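Local atomic coordinates of polycomb protein Sfmbt (Drosophila melanogaster, PDB entry 5J8Y), a protein that probably helps target PRC1 to Polycomb response elements as part of PhoRC, its SAM domain forming a heterodimer with that of Scm. Residues H26-T29 against F30-K34. Sequence-based numbering, arbitrary orientation.
Sequences HCDT and FSRNK
Asn33 grips the carbonyl of Thr29 twice. Its side-chain ND2 lies 2.7 Å from Thr29 O, with an N-H...O angle of 165°. Asn33 N binds Thr29 O as well, at 3.1 Å. The two donors arrive from opposite faces of the carbonyl plane. Thr29 O lies close to the plane of the Asn33 amide. With CG beside its own backbone N (chi1 -70°), the Asn33 side chain folds back along the helix. It runs alongside Thr29 in the same direction, and Asn33 ND2 also meets the methyl Thr29 CG2 at 3.6 Å.

Arg32 turns back as well, through a bend at chi3 (-70°). As modelled, one face of its guanidinium lies over Asp28 O, 3.0 Å from Arg32 CZ, but its place is less sure, since NH2 sits too close to Thr29 CA. The possible weak bond from Arg32 NH2 to Thr29 OG1 is therefore doubtful. Asp28 O takes its hydrogen bond from Arg32 N at 2.9 Å. Asp28 OD2 stays 4.8 Å from Arg32 NH1, so no salt bridge forms in the model.

Behind these groups run the regular i to i+4 bonds of helix 27-32, from Phe30 N to His26 O and from Ser31 N to Cys27 O. Phe30 is buried against Val14 and Leu18 of helix 11-20 and Leu51 of helix 45-51, which ties this short helix into the SAM core. Lys34, with positive phi, is the C-prime residue of a Schellman motif: Lys34 N binds Ser31 O at 2.8 Å and Ile35 N binds Phe30 O. Thr29 O thus takes two donors, one backbone and one side chain, where the helix ends.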
loop_
_atom_site.group_PDB
_atom_site.type_symbol
_atom_site.label_atom_id
_atom_site.label_comp_id
_atom_site.label_asym_id
_atom_site.label_seq_id
_atom_site.Cartn_x
_atom_site.Cartn_y
_atom_site.Cartn_z
ATOM N N HIS C 26 2.744 8.107 10.413
ATOM C CA HIS C 26 2.376 9.101 9.441
ATOM C C HIS C 26 1.612 10.338 9.984
ATOM O O HIS C 26 1.367 11.297 9.280
ATOM C CB HIS C 26 1.583 8.394 8.355
ATOM C CG HIS C 26 2.207 7.119 7.905
ATOM N ND1 HIS C 26 3.261 7.084 7.044
ATOM C CD2 HIS C 26 1.932 5.843 8.212
ATOM C CE1 HIS C 26 3.604 5.838 6.829
ATOM N NE2 HIS C 26 2.790 5.066 7.499
ATOM N N CYS C 27 1.332 10.324 11.262
ATOM C CA CYS C 27 0.586 11.403 11.862
ATOM C C CYS C 27 1.224 12.765 11.648
ATOM O O CYS C 27 0.567 13.679 11.253
ATOM C CB CYS C 27 0.488 11.175 13.359
ATOM S SG CYS C 27 -0.316 9.704 13.924
ATOM N N ASP C 28 2.514 12.873 11.857
ATOM C CA ASP C 28 3.169 14.163 11.804
ATOM C C ASP C 28 3.143 14.782 10.398
ATOM O O ASP C 28 2.934 15.991 10.250
ATOM C CB ASP C 28 4.571 14.211 12.489
ATOM C CG ASP C 28 4.616 13.624 13.961
ATOM O OD1 ASP C 28 3.604 13.564 14.641
ATOM O OD2 ASP C 28 5.725 13.233 14.436
ATOM N N THR C 29 3.328 13.967 9.363
ATOM C CA THR C 29 3.210 14.461 7.988
ATOM C C THR C 29 1.789 14.939 7.686
ATOM O O THR C 29 1.562 15.949 7.054
ATOM C CB THR C 29 3.629 13.433 6.935
ATOM O OG1 THR C 29 4.872 12.834 7.306
ATOM C CG2 THR C 29 3.797 14.096 5.666
ATOM N N PHE C 30 0.852 14.187 8.196
ATOM C CA PHE C 30 -0.529 14.481 8.010
ATOM C C PHE C 30 -0.887 15.831 8.697
ATOM O O PHE C 30 -1.607 16.633 8.157
ATOM C CB PHE C 30 -1.365 13.323 8.487
ATOM C CG PHE C 30 -1.788 12.399 7.390
ATOM C CD1 PHE C 30 -0.868 11.890 6.541
ATOM C CD2 PHE C 30 -3.105 12.054 7.209
ATOM C CE1 PHE C 30 -1.240 11.057 5.506
ATOM C CE2 PHE C 30 -3.471 11.211 6.194
ATOM C CZ PHE C 30 -2.546 10.724 5.338
ATOM N N SER C 31 -0.367 16.036 9.895
ATOM C CA SER C 31 -0.538 17.280 10.667
ATOM C C SER C 31 0.103 18.455 10.037
ATOM O O SER C 31 -0.492 19.480 9.884
ATOM C CB SER C 31 0.056 17.139 12.029
ATOM O OG SER C 31 -0.741 16.353 12.805
ATOM N N ARG C 32 1.316 18.262 9.589
ATOM C CA ARG C 32 2.047 19.332 8.978
ATOM C C ARG C 32 1.320 19.801 7.766
ATOM O O ARG C 32 1.270 20.965 7.525
ATOM C CB ARG C 32 3.434 18.885 8.579
ATOM C CG ARG C 32 4.468 18.858 9.659
ATOM C CD ARG C 32 5.785 18.461 9.014
ATOM N NE ARG C 32 5.770 17.086 8.596
ATOM C CZ ARG C 32 5.857 16.082 9.445
ATOM N NH1 ARG C 32 5.975 16.296 10.712
ATOM N NH2 ARG C 32 5.828 14.874 9.020
ATOM N N ASN C 33 0.754 18.893 7.006
ATOM C CA ASN C 33 -0.021 19.272 5.860
ATOM C C ASN C 33 -1.479 19.584 6.135
ATOM O O ASN C 33 -2.279 19.763 5.239
ATOM C CB ASN C 33 0.063 18.189 4.835
ATOM C CG ASN C 33 1.391 18.101 4.246
ATOM O OD1 ASN C 33 1.719 18.829 3.333
ATOM N ND2 ASN C 33 2.182 17.219 4.782
ATOM N N LYS C 34 -1.813 19.646 7.391
ATOM C CA LYS C 34 -3.134 19.992 7.774
ATOM C C LYS C 34 -4.171 19.199 7.040
ATOM O O LYS C 34 -4.972 19.691 6.286
ATOM C CB LYS C 34 -3.333 21.483 7.623
ATOM C CG LYS C 34 -2.646 22.281 8.712
ATOM C CD LYS C 34 -3.035 23.724 8.701
ATOM C CE LYS C 34 -4.125 24.075 9.708
ATOM N NZ LYS C 34 -4.486 25.520 9.607
#